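Local coordinates for flavin-nucleotide-binding protein (Mycobacterium smegmatis, PDB 4YBN) that binds FAD and heme b in a split beta-barrel fold and probably works as an oxidoreductase, at residues A[44-49]-A[67-72]; A[101-106]-A[163-168]. One frame throughout, in Å; residues are numbered along the deposited sequence. Where two conformers were deposited one is given.

Interaction 1: residues A[44-49]-A[67-72]. With FAD (flavin-adenine dinucleotide), chain H.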
loop_
_atom_site.group_PDB
_atom_site.type_symbol
_atom_site.label_atom_id
_atom_site.label_comp_id
_atom_site.label_asym_id
_atom_site.label_seq_id
_atom_site.Cartn_x
_atom_site.Cartn_y
_atom_site.Cartn_z
ATOM N N HIS A 44 -13.923 8.817 15.520
ATOM C CA HIS A 44 -12.524 8.910 15.060
ATOM C C HIS A 44 -12.270 7.915 13.874
ATOM O O HIS A 44 -12.904 6.891 13.774
ATOM C CB HIS A 44 -11.561 8.638 16.244
ATOM C CG HIS A 44 -11.802 9.523 17.446
ATOM N ND1 HIS A 44 -12.247 10.827 17.344
ATOM C CD2 HIS A 44 -11.668 9.280 18.775
ATOM C CE1 HIS A 44 -12.381 11.344 18.550
ATOM N NE2 HIS A 44 -12.034 10.428 19.437
ATOM N N PRO A 45 -11.355 8.252 12.971
ATOM C CA PRO A 45 -11.001 7.330 11.903
ATOM C C PRO A 45 -10.009 6.331 12.341
ATOM O O PRO A 45 -9.158 6.637 13.183
ATOM C CB PRO A 45 -10.412 8.250 10.826
ATOM C CG PRO A 45 -9.851 9.440 11.560
ATOM C CD PRO A 45 -10.688 9.572 12.824
ATOM N N VAL A 46 -10.108 5.110 11.795
ATOM C CA VAL A 46 -9.106 4.102 12.053
ATOM C C VAL A 46 -8.772 3.426 10.721
ATOM O O VAL A 46 -9.617 3.363 9.783
ATOM C CB VAL A 46 -9.429 3.076 13.143
ATOM C CG1 VAL A 46 -9.984 3.718 14.407
ATOM C CG2 VAL A 46 -10.369 2.043 12.641
ATOM N N ALA A 47 -7.539 3.006 10.589
ATOM C CA ALA A 47 -7.103 2.358 9.333
ATOM C C ALA A 47 -6.154 1.222 9.651
ATOM O O ALA A 47 -5.349 1.352 10.593
ATOM C CB ALA A 47 -6.453 3.347 8.442
ATOM N N PHE A 48 -6.319 0.078 8.955
ATOM C CA PHE A 48 -5.443 -1.049 9.220
ATOM C C PHE A 48 -5.243 -1.796 7.932
ATOM O O PHE A 48 -6.085 -1.803 7.081
ATOM C CB PHE A 48 -5.954 -1.937 10.327
ATOM C CG PHE A 48 -7.261 -2.616 10.036
ATOM C CD1 PHE A 48 -7.281 -3.863 9.480
ATOM C CD2 PHE A 48 -8.445 -2.041 10.366
ATOM C CE1 PHE A 48 -8.487 -4.550 9.231
ATOM C CE2 PHE A 48 -9.657 -2.692 10.086
ATOM C CZ PHE A 48 -9.673 -3.939 9.505
ATOM N N PRO A 49 -4.084 -2.346 7.741
ATOM C CA PRO A 49 -3.825 -3.129 6.604
ATOM C C PRO A 49 -4.301 -4.547 6.767
ATOM O O PRO A 49 -4.368 -5.097 7.910
ATOM C CB PRO A 49 -2.276 -3.143 6.568
ATOM C CG PRO A 49 -1.883 -3.010 7.950
ATOM C CD PRO A 49 -2.917 -2.197 8.619
ATOM N N SER A 67 -10.106 -10.275 17.071
ATOM C CA SER A 67 -9.631 -8.970 16.639
ATOM C C SER A 67 -10.726 -7.945 16.817
ATOM O O SER A 67 -11.800 -8.130 16.270
ATOM C CB SER A 67 -9.295 -9.042 15.144
ATOM O OG SER A 67 -9.182 -7.773 14.527
ATOM N N PRO A 68 -10.464 -6.834 17.523
ATOM C CA PRO A 68 -11.523 -5.826 17.684
ATOM C C PRO A 68 -11.871 -5.134 16.434
ATOM O O PRO A 68 -13.024 -4.791 16.254
ATOM C CB PRO A 68 -10.923 -4.825 18.676
ATOM C CG PRO A 68 -9.934 -5.618 19.449
ATOM C CD PRO A 68 -9.361 -6.612 18.471
ATOM N N TRP A 69 -10.896 -4.977 15.546
ATOM C CA TRP A 69 -11.106 -4.368 14.263
ATOM C C TRP A 69 -12.019 -5.170 13.393
ATOM O O TRP A 69 -13.015 -4.664 12.847
ATOM C CB TRP A 69 -9.777 -4.330 13.574
ATOM C CG TRP A 69 -9.032 -3.259 13.927
ATOM C CD1 TRP A 69 -9.473 -2.097 14.503
ATOM C CD2 TRP A 69 -7.650 -3.100 13.670
ATOM N NE1 TRP A 69 -8.428 -1.225 14.627
ATOM C CE2 TRP A 69 -7.296 -1.810 14.126
ATOM C CE3 TRP A 69 -6.669 -3.918 13.093
ATOM C CZ2 TRP A 69 -6.010 -1.323 14.046
ATOM C CZ3 TRP A 69 -5.363 -3.420 13.019
ATOM C CH2 TRP A 69 -5.059 -2.130 13.487
ATOM N N LEU A 70 -11.704 -6.432 13.285
ATOM C CA LEU A 70 -12.577 -7.317 12.479
ATOM C C LEU A 70 -13.967 -7.444 13.083
ATOM O O LEU A 70 -14.953 -7.454 12.341
ATOM C CB LEU A 70 -11.929 -8.684 12.243
ATOM C CG LEU A 70 -10.644 -8.574 11.420
ATOM C CD1 LEU A 70 -10.072 -9.967 11.378
ATOM C CD2 LEU A 70 -10.883 -8.087 10.002
ATOM N N ARG A 71 -14.049 -7.528 14.413
ATOM C CA ARG A 71 -15.359 -7.528 15.095
ATOM C C ARG A 71 -16.191 -6.302 14.781
ATOM O O ARG A 71 -17.390 -6.397 14.619
ATOM C CB ARG A 71 -15.232 -7.632 16.621
ATOM C CG ARG A 71 -15.033 -9.026 17.154
ATOM C CD ARG A 71 -14.976 -8.975 18.676
ATOM N NE ARG A 71 -14.517 -10.249 19.201
ATOM C CZ ARG A 71 -14.484 -10.559 20.493
ATOM N NH1 ARG A 71 -14.883 -9.674 21.405
ATOM N NH2 ARG A 71 -14.058 -11.767 20.870
ATOM N N ALA A 72 -15.563 -5.172 14.687
ATOM C CA ALA A 72 -16.243 -3.919 14.382
ATOM C C ALA A 72 -16.846 -3.987 13.015
ATOM O O ALA A 72 -18.002 -3.662 12.806
ATOM C CB ALA A 72 -15.288 -2.745 14.521
HETATM P PA FAD H . -6.766 -3.356 17.434
HETATM O O1A FAD H . -6.742 -3.859 18.858
HETATM O O2A FAD H . -8.096 -3.254 16.723
HETATM O O5B FAD H . -6.098 -1.874 17.366
HETATM C C5B FAD H . -5.464 -1.217 18.462
HETATM C C4B FAD H . -4.323 -0.327 17.958
HETATM O O4B FAD H . -3.119 -1.096 17.740
HETATM C C3B FAD H . -4.570 0.343 16.601
HETATM O O3B FAD H . -5.405 1.511 16.566
HETATM C C2B FAD H . -3.180 0.674 16.144
HETATM O O2B FAD H . -2.871 1.937 16.708
HETATM C C1B FAD H . -2.349 -0.509 16.685
HETATM N N9A FAD H . -2.151 -1.442 15.531
HETATM C C8A FAD H . -2.820 -2.601 15.345
HETATM N N7A FAD H . -2.444 -3.203 14.179
HETATM C C5A FAD H . -1.521 -2.414 13.594
HETATM C C6A FAD H . -0.727 -2.478 12.352
HETATM N N6A FAD H . -0.890 -3.550 11.532
HETATM N N1A FAD H . 0.145 -1.438 12.136
HETATM C C2A FAD H . 0.324 -0.395 12.990
HETATM N N3A FAD H . -0.382 -0.296 14.111
HETATM C C4A FAD H . -1.314 -1.248 14.483
HETATM N N1 FAD H . -4.742 -9.488 10.056
HETATM C C2 FAD H . -5.642 -10.497 9.886
HETATM O O2 FAD H . -6.369 -10.721 10.886
HETATM N N3 FAD H . -5.737 -11.236 8.733
HETATM C C4 FAD H . -4.965 -10.956 7.651
HETATM O O4 FAD H . -5.002 -11.553 6.555
HETATM C C4X FAD H . -3.966 -9.859 7.764
HETATM N N5 FAD H . -3.148 -9.559 6.730
HETATM C C5X FAD H . -2.231 -8.557 6.845
HETATM C C6 FAD H . -1.411 -8.236 5.765
HETATM C C7 FAD H . -0.484 -7.210 5.849
HETATM C C7M FAD H . 0.397 -6.906 4.664
HETATM C C8 FAD H . -0.364 -6.452 7.113
HETATM C C8M FAD H . 0.593 -5.306 7.269
HETATM C C9 FAD H . -1.178 -6.749 8.175
HETATM C C9A FAD H . -2.115 -7.772 8.101
HETATM N N10 FAD H . -2.972 -8.061 9.193
HETATM C C10 FAD H . -3.893 -9.126 9.060
HETATM C "C1'" FAD H . -2.830 -7.338 10.471
HETATM C "C2'" FAD H . -3.833 -6.269 10.826
HETATM O "O2'" FAD H . -3.249 -4.989 10.562
HETATM C "C3'" FAD H . -4.145 -6.389 12.342
HETATM O "O3'" FAD H . -2.902 -6.373 13.118
HETATM C "C4'" FAD H . -5.095 -7.555 12.732
HETATM O "O4'" FAD H . -6.357 -7.486 12.027
HETATM C "C5'" FAD H . -5.418 -7.554 14.232
HETATM O "O5'" FAD H . -5.715 -6.217 14.677
HETATM P P FAD H . -6.216 -5.864 16.181
HETATM O O1P FAD H . -5.421 -6.710 17.150
HETATM O O2P FAD H . -7.737 -5.951 16.115
HETATM O O3P FAD H . -5.805 -4.312 16.511
#

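Interaction 2: residues A[101-106]-A[163-168]. With FAD (flavin-adenine dinucleotide), chain K.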
loop_
_atom_site.group_PDB
_atom_site.type_symbol
_atom_site.label_atom_id
_atom_site.label_comp_id
_atom_site.label_asym_id
_atom_site.label_seq_id
_atom_site.Cartn_x
_atom_site.Cartn_y
_atom_site.Cartn_z
ATOM N N ARG A 101 3.754 7.005 -10.822
ATOM C CA ARG A 101 2.874 6.179 -11.553
ATOM C C ARG A 101 2.238 5.254 -10.500
ATOM O O ARG A 101 2.886 4.730 -9.610
ATOM C CB ARG A 101 3.608 5.390 -12.611
ATOM C CG ARG A 101 3.825 6.139 -13.883
ATOM C CD ARG A 101 4.460 5.210 -14.893
ATOM N NE ARG A 101 4.655 5.858 -16.204
ATOM C CZ ARG A 101 5.309 5.321 -17.231
ATOM N NH1 ARG A 101 5.868 4.110 -17.113
ATOM N NH2 ARG A 101 5.444 6.002 -18.395
ATOM N N TYR A 102 0.954 5.036 -10.644
ATOM C CA TYR A 102 0.219 4.143 -9.723
ATOM C C TYR A 102 -1.128 3.743 -10.264
ATOM O O TYR A 102 -1.598 4.317 -11.256
ATOM C CB TYR A 102 0.006 4.876 -8.440
ATOM C CG TYR A 102 -0.902 6.087 -8.613
ATOM C CD1 TYR A 102 -2.295 5.935 -8.721
ATOM C CD2 TYR A 102 -0.374 7.393 -8.667
ATOM C CE1 TYR A 102 -3.135 7.033 -8.847
ATOM C CE2 TYR A 102 -1.217 8.498 -8.778
ATOM C CZ TYR A 102 -2.593 8.310 -8.875
ATOM O OH TYR A 102 -3.436 9.386 -8.994
ATOM N N ARG A 103 -1.758 2.765 -9.594
ATOM C CA ARG A 103 -3.145 2.365 -9.856
ATOM C C ARG A 103 -3.765 2.237 -8.468
ATOM O O ARG A 103 -3.130 1.671 -7.578
ATOM C CB ARG A 103 -3.179 1.006 -10.518
ATOM C CG ARG A 103 -2.668 0.859 -11.932
ATOM C CD ARG A 103 -2.499 -0.606 -12.249
ATOM N NE ARG A 103 -1.202 -1.035 -11.745
ATOM C CZ ARG A 103 -0.789 -2.278 -11.598
ATOM N NH1 ARG A 103 -1.591 -3.301 -11.924
ATOM N NH2 ARG A 103 0.452 -2.491 -11.094
ATOM N N SER A 104 -4.937 2.789 -8.228
ATOM C CA SER A 104 -5.497 2.743 -6.923
ATOM C C SER A 104 -7.017 2.528 -7.021
ATOM O O SER A 104 -7.649 3.107 -7.906
ATOM C CB SER A 104 -5.255 4.084 -6.163
ATOM O OG SER A 104 -5.714 3.846 -4.805
ATOM N N ALA A 105 -7.575 1.716 -6.152
ATOM C CA ALA A 105 -9.036 1.549 -6.138
ATOM C C ALA A 105 -9.494 1.823 -4.758
ATOM O O ALA A 105 -8.799 1.511 -3.782
ATOM C CB ALA A 105 -9.385 0.146 -6.569
ATOM N N THR A 106 -10.682 2.401 -4.649
ATOM C CA THR A 106 -11.323 2.619 -3.379
ATOM C C THR A 106 -12.758 2.042 -3.468
ATOM O O THR A 106 -13.435 2.292 -4.462
ATOM C CB THR A 106 -11.430 4.097 -3.035
ATOM O OG1 THR A 106 -10.169 4.744 -3.312
ATOM C CG2 THR A 106 -11.694 4.190 -1.557
ATOM N N LEU A 163 -11.772 3.890 -9.444
ATOM C CA LEU A 163 -10.443 3.474 -9.885
ATOM C C LEU A 163 -9.694 4.666 -10.482
ATOM O O LEU A 163 -10.183 5.407 -11.406
ATOM C CB LEU A 163 -10.556 2.311 -10.881
ATOM C CG LEU A 163 -9.240 1.736 -11.410
ATOM C CD1 LEU A 163 -8.395 1.009 -10.403
ATOM C CD2 LEU A 163 -9.555 0.835 -12.572
ATOM N N LYS A 164 -8.496 4.886 -9.994
ATOM C CA LYS A 164 -7.625 5.958 -10.562
ATOM C C LYS A 164 -6.295 5.419 -11.053
ATOM O O LYS A 164 -5.617 4.637 -10.366
ATOM C CB LYS A 164 -7.433 7.008 -9.528
ATOM C CG LYS A 164 -6.685 8.240 -10.068
ATOM C CD LYS A 164 -6.865 9.488 -9.203
ATOM C CE LYS A 164 -6.293 10.743 -9.899
ATOM N NZ LYS A 164 -6.242 11.844 -8.888
ATOM N N LEU A 165 -5.965 5.766 -12.290
ATOM C CA LEU A 165 -4.812 5.204 -12.996
ATOM C C LEU A 165 -3.883 6.342 -13.445
ATOM O O LEU A 165 -4.320 7.222 -14.183
ATOM C CB LEU A 165 -5.251 4.409 -14.248
ATOM C CG LEU A 165 -6.436 3.419 -14.133
ATOM C CD1 LEU A 165 -6.852 2.852 -15.499
ATOM C CD2 LEU A 165 -6.044 2.261 -13.212
ATOM N N SER A 166 -2.612 6.297 -13.057
ATOM C CA SER A 166 -1.581 7.220 -13.555
ATOM C C SER A 166 -0.422 6.449 -14.108
ATOM O O SER A 166 0.310 5.848 -13.355
ATOM C CB SER A 166 -1.076 8.095 -12.443
ATOM O OG SER A 166 -0.493 9.262 -12.993
ATOM N N GLU A 167 -0.292 6.372 -15.425
ATOM C CA GLU A 167 0.819 5.645 -16.022
ATOM C C GLU A 167 1.461 6.455 -17.129
ATOM O O GLU A 167 2.008 5.875 -18.077
ATOM C CB GLU A 167 0.357 4.284 -16.591
ATOM C CG GLU A 167 -0.317 3.338 -15.589
ATOM C CD GLU A 167 0.611 2.852 -14.488
ATOM O OE1 GLU A 167 1.848 2.926 -14.639
ATOM O OE2 GLU A 167 0.114 2.401 -13.453
ATOM N N GLY A 168 1.438 7.773 -16.996
ATOM C CA GLY A 168 1.882 8.676 -18.066
ATOM C C GLY A 168 3.319 9.068 -17.916
ATOM O O GLY A 168 4.105 8.373 -17.200
HETATM P PA FAD K . -11.847 13.849 -3.559
HETATM O O1A FAD K . -12.638 14.732 -4.482
HETATM O O2A FAD K . -11.547 14.390 -2.193
HETATM O O5B FAD K . -12.568 12.362 -3.537
HETATM C C5B FAD K . -13.763 12.068 -4.292
HETATM C C4B FAD K . -13.805 10.597 -4.729
HETATM O O4B FAD K . -12.784 10.355 -5.716
HETATM C C3B FAD K . -13.425 9.557 -3.666
HETATM O O3B FAD K . -14.424 9.287 -2.666
HETATM C C2B FAD K . -12.953 8.353 -4.499
HETATM O O2B FAD K . -14.026 7.487 -4.844
HETATM C C1B FAD K . -12.391 8.984 -5.781
HETATM N N9A FAD K . -10.929 8.866 -5.770
HETATM C C8A FAD K . -10.129 9.926 -5.501
HETATM N N7A FAD K . -8.821 9.533 -5.500
HETATM C C5A FAD K . -8.785 8.213 -5.766
HETATM C C6A FAD K . -7.682 7.225 -5.885
HETATM N N6A FAD K . -6.422 7.689 -5.727
HETATM N N1A FAD K . -8.010 5.932 -6.185
HETATM C C2A FAD K . -9.310 5.531 -6.321
HETATM N N3A FAD K . -10.336 6.404 -6.221
HETATM C C4A FAD K . -10.163 7.751 -5.953
HETATM N N1 FAD K . -2.462 13.061 -4.553
HETATM C C2 FAD K . -1.855 14.210 -4.133
HETATM O O2 FAD K . -2.636 15.189 -4.086
HETATM N N3 FAD K . -0.533 14.261 -3.795
HETATM C C4 FAD K . 0.265 13.130 -3.787
HETATM O O4 FAD K . 1.478 13.031 -3.445
HETATM C C4X FAD K . -0.325 11.859 -4.264
HETATM N N5 FAD K . 0.390 10.707 -4.290
HETATM C C5X FAD K . -0.219 9.554 -4.677
HETATM C C6 FAD K . 0.496 8.404 -4.726
HETATM C C7 FAD K . -0.116 7.243 -5.163
HETATM C C7M FAD K . 0.649 5.962 -5.202
HETATM C C8 FAD K . -1.543 7.199 -5.550
HETATM C C8M FAD K . -2.208 5.910 -5.961
HETATM C C9 FAD K . -2.258 8.360 -5.511
HETATM C C9A FAD K . -1.642 9.529 -5.086
HETATM N N10 FAD K . -2.388 10.706 -5.012
HETATM C C10 FAD K . -1.761 11.892 -4.634
HETATM C "C1'" FAD K . -3.809 10.732 -5.444
HETATM C "C2'" FAD K . -4.814 10.886 -4.335
HETATM O "O2'" FAD K . -5.251 9.585 -3.950
HETATM C "C3'" FAD K . -6.010 11.641 -4.922
HETATM O "O3'" FAD K . -6.390 11.035 -6.202
HETATM C "C4'" FAD K . -5.676 13.153 -5.040
HETATM O "O4'" FAD K . -5.317 13.713 -3.745
HETATM C "C5'" FAD K . -6.861 13.909 -5.611
HETATM O "O5'" FAD K . -8.018 13.513 -4.889
HETATM P P FAD K . -9.427 14.259 -5.091
HETATM O O1P FAD K . -9.686 14.135 -6.571
HETATM O O2P FAD K . -9.378 15.594 -4.441
HETATM O O3P FAD K . -10.462 13.360 -4.281
#

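Interaction 1: residues A[44-49]-A[67-72]
The phosphate oxygen O2P of FAD is gripped at the start of helix 68-74, by the hydroxyl OG of Ser67 at 2.8 Å and, weakly, by the backbone N of Trp69 at 3.4 Å. Serine suits the N-cap because it serves both sides: while OG donates to O2P, it accepts from the N of Leu70 at 3.1 Å, an almost straight bond (173°). OG lies anti to the backbone N (chi1 163°), turned to meet both partners. The helix N-terminus would add a favourable potential for the negative pyrophosphate.

Trp69 carries the contact with strand 44-55. Its six-membered ring and the Phe48 ring form an offset stack, centroids 4.4 Å apart and planes only 10° from parallel. The two side chains run past each other in opposite directions, which brings CB of Trp69 over the Phe48 face, 4.1 Å from the ring centroid. The other face of the indole is turned to the pyrophosphate, so a broad, flat residue fills the slot between Phe48 and the cofactor. Leu70 extends the apolar patch: CD2 reaches CE1 of Phe48, whereas its other branch, CD1, approaches the flavin O2.

Next to Phe48 in the strand, Pro49 receives a hydrogen bond at its O from the ribityl O2' of FAD (2.9 Å), and its ring lies beside the flavin methyl C8M. Ser162 and Lys164 of the second subunit also bond this FAD. Strand, capped helix and partner subunit thus build a flavin site at the dimer interface, as is characteristic of split beta-barrel flavoproteins.

Interaction 2: residues A[101-106]-A[163-168]
Tyr102 lies flat over Ser166, whose CB sits 3.9 Å from the ring centroid, while the dimethylbenzene end of FAD covers the opposite face, modelled doubtfully close. With CG between the backbone N and the carbonyl carbon (chi1 65°), the ring sits across the strand pair, and the small serine lets it lie close. The hydroxyl OH passes Lys164, 3.3 Å from CE, to bond a heme propionate. Lys164 is extended, as its long reach requires: NZ gives a hydrogen bond to the ribityl O3' of FAD (2.8 Å) and others to the heme and Arg13 O.

The strands pair antiparallel, Tyr102 with Ser166 and Ser104 with Lys164 as hydrogen-bonded pairs. Past the end of strand 161-166, the O of Gly168 is held side-on by two nitrogens of the extended Arg101, NE at 2.8 Å and NH2 at 3.0 Å, the oxygen near the guanidinium plane. Glu167 is bent at chi2 (-65°), which folds CD back; OE2 lies 3.5 Å from Arg103 CG, near the arginine charge but short of a salt bridge.

Arg103 instead bridges to Asp87 of strand 78-91, which pairs with the far side of strand 99-108, while Ala105 and Leu163 face helix 22-29.

In the fold
Interaction 1 closes before interaction 2 opens along the chain, and their centres lie 25 Å apart, nearest atoms about 11 Å. Both draw on one antiparallel sheet, in which strand 44-55 connects through strands 34-41 and 78-91 to 99-108 and then 161-166. They serve different FAD molecules. Strand 161-166 of the second subunit reaches the cofactor at 67-72, and in return the one at 101-106 is also hydrogen-bonded to Pro49, His62 and Trp69 of the second subunit. Each chain therefore supplies two complementary half-sites, and the dimer completes both, which places the flavins at the subunit interface, close to the hemes.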